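Local coordinates for protein CbsA (Xanthomonas oryzae pv. oryzae, PDB 5XYH) that probably hydrolyses 1,4-beta-glucosidic bonds of cellulose from the chain ends to release cellobiose, as an exoglucanase of glycosyl hydrolase family 6 that degrades plant cell walls, at residues Gly13-Pro17 and Asp18-Glu22; Gly286-Ser289 and Lys290-Phe293. All blocks are in the same frame, centred on the assembly; numbering follows the deposited sequence.

From the N terminus, the short strand 12-13 runs parallel to strand 86-92 and leads into contact 1, where residues 13-17 turn into helix 17-27. Far later in the chain, helix 271-284 ends and contact 2, residues 286-289 with 290-293, turns the chain into strand 292-296. Contact 1 closes the strand-to-helix passage, and contact 2 the helix-to-strand passage. They are in series along the chain and neither nest nor cross. Both strands belong to the same mixed sheet, 12-13 near one end and 292-296 between 229-232 and 354-358. The centres of contact 1 and contact 2 are about 31 Å apart. The nearest atoms of contact 1 and contact 2 are about 15 Å apart.

Contact 1: residues Gly13-Pro17 and Asp18-Glu22; sequences GYVNP and DYSKE
The amide of Asn-16 and the carboxylate of Asp-18 meet with their planes turned 70° apart. Asp-18 N donates a capping hydrogen bond to Asn-16 OD1 at 2.9 Å, from above the amide plane and not along a lone pair. One water bridges the two side chains: it accepts from Asn-16 ND2 and donates to Asp-18 OD2 at 2.6 Å. One face of the Tyr-14 ring lies over Asn-16 N, 4.3 Å from the ring plane. A second water lies in plane at the edge of the Tyr-19 ring and is hydrogen-bonded to Ser-20 OG at 2.9 Å.

The Asn-16 side chain has CG anti to the backbone N (chi1 179°), which brings OD1 to Asp-18 N at the start of the helix. The backbone adds a nearly straight bond from Ser-20 N to Asn-16 O, 3.1 Å. Lys-21 N bonds Pro-17 O at 2.9 Å. Val-15 CG1 rests against Ser-20 OG at 4.0 Å.

Asp-18 OD2 also accepts from Leu-67 N, which holds the helix start to that loop. Tyr-14 OH bonds His-72, which holds the preceding loop to helix 69-79. An asparagine N-cap followed by proline at the first helical position is a classic start for a helix, here that of helix 17-27.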
loop_
_atom_site.group_PDB
_atom_site.type_symbol
_atom_site.label_atom_id
_atom_site.label_comp_id
_atom_site.label_asym_id
_atom_site.label_seq_id
_atom_site.Cartn_x
_atom_site.Cartn_y
_atom_site.Cartn_z
ATOM N N GLY A 13 -8.566 13.876 8.206
ATOM C CA GLY A 13 -7.884 13.504 6.985
ATOM C C GLY A 13 -8.571 14.079 5.765
ATOM O O GLY A 13 -9.781 14.296 5.746
ATOM N N TYR A 14 -7.771 14.303 4.731
ATOM C CA TYR A 14 -8.261 14.879 3.484
ATOM C C TYR A 14 -9.076 13.850 2.705
ATOM O O TYR A 14 -8.607 12.737 2.450
ATOM C CB TYR A 14 -7.065 15.387 2.670
ATOM C CG TYR A 14 -7.342 15.645 1.204
ATOM C CD1 TYR A 14 -8.288 16.589 0.816
ATOM C CD2 TYR A 14 -6.656 14.949 0.210
ATOM C CE1 TYR A 14 -8.549 16.831 -0.525
ATOM C CE2 TYR A 14 -6.910 15.190 -1.134
ATOM C CZ TYR A 14 -7.859 16.135 -1.492
ATOM O OH TYR A 14 -8.134 16.392 -2.823
ATOM N N VAL A 15 -10.306 14.212 2.351
ATOM C CA VAL A 15 -11.216 13.348 1.596
ATOM C C VAL A 15 -11.143 13.762 0.124
ATOM O O VAL A 15 -11.541 14.872 -0.243
ATOM C CB VAL A 15 -12.652 13.427 2.135
ATOM C CG1 VAL A 15 -13.602 12.611 1.260
ATOM C CG2 VAL A 15 -12.732 12.960 3.619
ATOM N N ASN A 16 -10.624 12.874 -0.713
ATOM C CA ASN A 16 -10.317 13.193 -2.106
ATOM C C ASN A 16 -11.594 13.251 -2.936
ATOM O O ASN A 16 -12.277 12.229 -3.072
ATOM C CB ASN A 16 -9.353 12.150 -2.673
ATOM C CG ASN A 16 -8.994 12.394 -4.152
ATOM O OD1 ASN A 16 -9.368 13.405 -4.758
ATOM N ND2 ASN A 16 -8.250 11.449 -4.731
ATOM N N PRO A 17 -11.947 14.405 -3.510
ATOM C CA PRO A 17 -13.188 14.481 -4.299
ATOM C C PRO A 17 -13.155 13.628 -5.550
ATOM O O PRO A 17 -14.222 13.302 -6.088
ATOM C CB PRO A 17 -13.311 15.975 -4.638
ATOM C CG PRO A 17 -11.962 16.544 -4.427
ATOM C CD PRO A 17 -11.296 15.721 -3.363
ATOM N N ASP A 18 -11.972 13.237 -6.028
ATOM C CA ASP A 18 -11.940 12.331 -7.172
ATOM C C ASP A 18 -12.396 10.933 -6.774
ATOM O O ASP A 18 -13.071 10.249 -7.552
ATOM C CB ASP A 18 -10.546 12.289 -7.775
ATOM C CG ASP A 18 -10.136 13.613 -8.366
ATOM O OD1 ASP A 18 -11.026 14.340 -8.870
ATOM O OD2 ASP A 18 -8.925 13.919 -8.323
ATOM N N TYR A 19 -12.005 10.476 -5.580
ATOM C CA TYR A 19 -12.523 9.206 -5.081
ATOM C C TYR A 19 -14.026 9.301 -4.836
ATOM O O TYR A 19 -14.776 8.389 -5.195
ATOM C CB TYR A 19 -11.770 8.802 -3.808
ATOM C CG TYR A 19 -12.123 7.440 -3.264
ATOM C CD1 TYR A 19 -11.682 6.281 -3.893
ATOM C CD2 TYR A 19 -12.890 7.308 -2.113
ATOM C CE1 TYR A 19 -12.012 5.025 -3.403
ATOM C CE2 TYR A 19 -13.221 6.055 -1.610
ATOM C CZ TYR A 19 -12.778 4.918 -2.265
ATOM O OH TYR A 19 -13.102 3.669 -1.763
ATOM N N SER A 20 -14.483 10.412 -4.242
ATOM C CA SER A 20 -15.924 10.636 -4.108
ATOM C C SER A 20 -16.631 10.531 -5.457
ATOM O O SER A 20 -17.681 9.885 -5.567
ATOM C CB SER A 20 -16.193 11.998 -3.459
ATOM O OG SER A 20 -15.611 12.047 -2.162
ATOM N N LYS A 21 -16.062 11.141 -6.502
ATOM C CA LYS A 21 -16.728 11.106 -7.802
ATOM C C LYS A 21 -16.762 9.689 -8.365
ATOM O O LYS A 21 -17.766 9.277 -8.958
ATOM C CB LYS A 21 -16.039 12.067 -8.767
ATOM C CG LYS A 21 -16.491 11.909 -10.216
ATOM C CD LYS A 21 -16.202 13.152 -11.026
ATOM C CE LYS A 21 -14.774 13.633 -10.818
ATOM N NZ LYS A 21 -14.496 14.845 -11.642
ATOM N N GLU A 22 -15.681 8.924 -8.165
ATOM C CA GLU A 22 -15.684 7.507 -8.528
ATOM C C GLU A 22 -16.796 6.761 -7.799
ATOM O O GLU A 22 -17.572 6.021 -8.413
ATOM C CB GLU A 22 -14.320 6.878 -8.213
ATOM C CG GLU A 22 -13.184 7.305 -9.151
ATOM C CD GLU A 22 -11.833 6.704 -8.787
ATOM O OE1 GLU A 22 -11.454 6.789 -7.608
ATOM O OE2 GLU A 22 -11.144 6.159 -9.680
HETATM O O HOH W 1 -13.849 10.115 -0.947
HETATM O O HOH W 2 -7.240 12.032 -7.723
#

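Contact 2: residues Gly286-Ser289 and Lys290-Phe293; sequences GWPS and KIGF
Pro-288 and Ile-291 are the ends of a type I beta turn, with Ser-289 and Lys-290 at its corners. Ile-291 N donates to Pro-288 O at 3.2 Å, nearly straight at the hydrogen but from above the carbonyl plane. Two residues before the turn, Gly-286 closes helix 271-284 in a Schellman motif. At its positive phi (99°) a CB would collide with the carbonyl O of the residue before, which calls for glycine. The turn then delivers the chain to strand 292-296, where Gly-292 pairs with Phe-230.

Ile-291 carries the side-chain contact. Its CG1 stands between the backbone N and the carbonyl carbon (chi1 54°), and lies 3.3 Å from Pro-288 O. Its CG2 touches the Trp-287 ring obliquely at CE3, 3.8 Å away. The same methyl meets Pro-288 CG at 3.9 Å. Trp-287 and Pro-288 each cross Ile-291 at about a right angle. The Trp-287 ring also packs edge-to-face on Phe-282 of the preceding helix and meets Phe-230 of strand 229-232, and its NE1 bonds Thr-214.

Lys-290 crosses Pro-288 obliquely. After extended middle torsions, the bend at chi4 (-56°) sets NZ 3.8 Å from Pro-288 CB. A water donates to Ile-291 O at 2.6 Å.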
loop_
_atom_site.group_PDB
_atom_site.type_symbol
_atom_site.label_atom_id
_atom_site.label_comp_id
_atom_site.label_asym_id
_atom_site.label_seq_id
_atom_site.Cartn_x
_atom_site.Cartn_y
_atom_site.Cartn_z
ATOM N N GLY A 286 19.028 -0.153 16.070
ATOM C CA GLY A 286 19.372 1.166 16.566
ATOM C C GLY A 286 18.445 2.293 16.156
ATOM O O GLY A 286 18.801 3.458 16.351
ATOM N N TRP A 287 17.275 1.986 15.595
ATOM C CA TRP A 287 16.283 3.012 15.294
ATOM C C TRP A 287 15.642 3.512 16.587
ATOM O O TRP A 287 15.557 2.770 17.565
ATOM C CB TRP A 287 15.190 2.456 14.369
ATOM C CG TRP A 287 15.617 2.252 12.928
ATOM C CD1 TRP A 287 16.478 1.303 12.452
ATOM C CD2 TRP A 287 15.205 3.020 11.797
ATOM N NE1 TRP A 287 16.638 1.440 11.094
ATOM C CE2 TRP A 287 15.851 2.474 10.662
ATOM C CE3 TRP A 287 14.344 4.108 11.626
ATOM C CZ2 TRP A 287 15.662 2.983 9.375
ATOM C CZ3 TRP A 287 14.158 4.612 10.341
ATOM C CH2 TRP A 287 14.819 4.051 9.237
ATOM N N PRO A 288 15.161 4.761 16.610
ATOM C CA PRO A 288 14.513 5.271 17.824
ATOM C C PRO A 288 13.234 4.514 18.132
ATOM O O PRO A 288 12.506 4.073 17.233
ATOM C CB PRO A 288 14.219 6.739 17.490
ATOM C CG PRO A 288 14.209 6.797 16.016
ATOM C CD PRO A 288 15.230 5.790 15.562
ATOM N N SER A 289 12.970 4.364 19.428
ATOM C CA SER A 289 11.828 3.579 19.868
ATOM C C SER A 289 10.506 4.184 19.420
ATOM O O SER A 289 9.495 3.474 19.369
ATOM C CB SER A 289 11.860 3.447 21.387
ATOM O OG SER A 289 11.961 4.729 21.967
ATOM N N LYS A 290 10.494 5.473 19.094
ATOM C CA LYS A 290 9.265 6.154 18.725
ATOM C C LYS A 290 8.852 5.924 17.273
ATOM O O LYS A 290 7.813 6.458 16.861
ATOM C CB LYS A 290 9.405 7.656 18.979
ATOM C CG LYS A 290 10.195 8.401 17.918
ATOM C CD LYS A 290 10.292 9.893 18.240
ATOM C CE LYS A 290 11.077 10.644 17.159
ATOM N NZ LYS A 290 12.453 10.105 16.926
ATOM N N ILE A 291 9.615 5.156 16.485
ATOM C CA ILE A 291 9.196 4.921 15.108
ATOM C C ILE A 291 7.792 4.328 15.111
ATOM O O ILE A 291 7.411 3.573 16.015
ATOM C CB ILE A 291 10.163 4.004 14.344
ATOM C CG1 ILE A 291 10.381 2.701 15.114
ATOM C CG2 ILE A 291 11.458 4.734 14.078
ATOM C CD1 ILE A 291 11.031 1.615 14.297
ATOM N N GLY A 292 7.005 4.705 14.106
ATOM C CA GLY A 292 5.639 4.233 14.013
ATOM C C GLY A 292 5.377 3.450 12.740
ATOM O O GLY A 292 6.124 3.558 11.762
ATOM N N PHE A 293 4.328 2.638 12.742
ATOM C CA PHE A 293 3.952 1.878 11.557
ATOM C C PHE A 293 2.548 2.251 11.107
ATOM O O PHE A 293 1.629 2.365 11.928
ATOM C CB PHE A 293 4.040 0.369 11.818
ATOM C CG PHE A 293 5.446 -0.169 11.764
ATOM C CD1 PHE A 293 6.347 0.124 12.773
ATOM C CD2 PHE A 293 5.861 -0.968 10.710
ATOM C CE1 PHE A 293 7.658 -0.366 12.734
ATOM C CE2 PHE A 293 7.163 -1.461 10.665
ATOM C CZ PHE A 293 8.061 -1.158 11.686
HETATM O O HOH W 3 6.220 3.684 18.379
#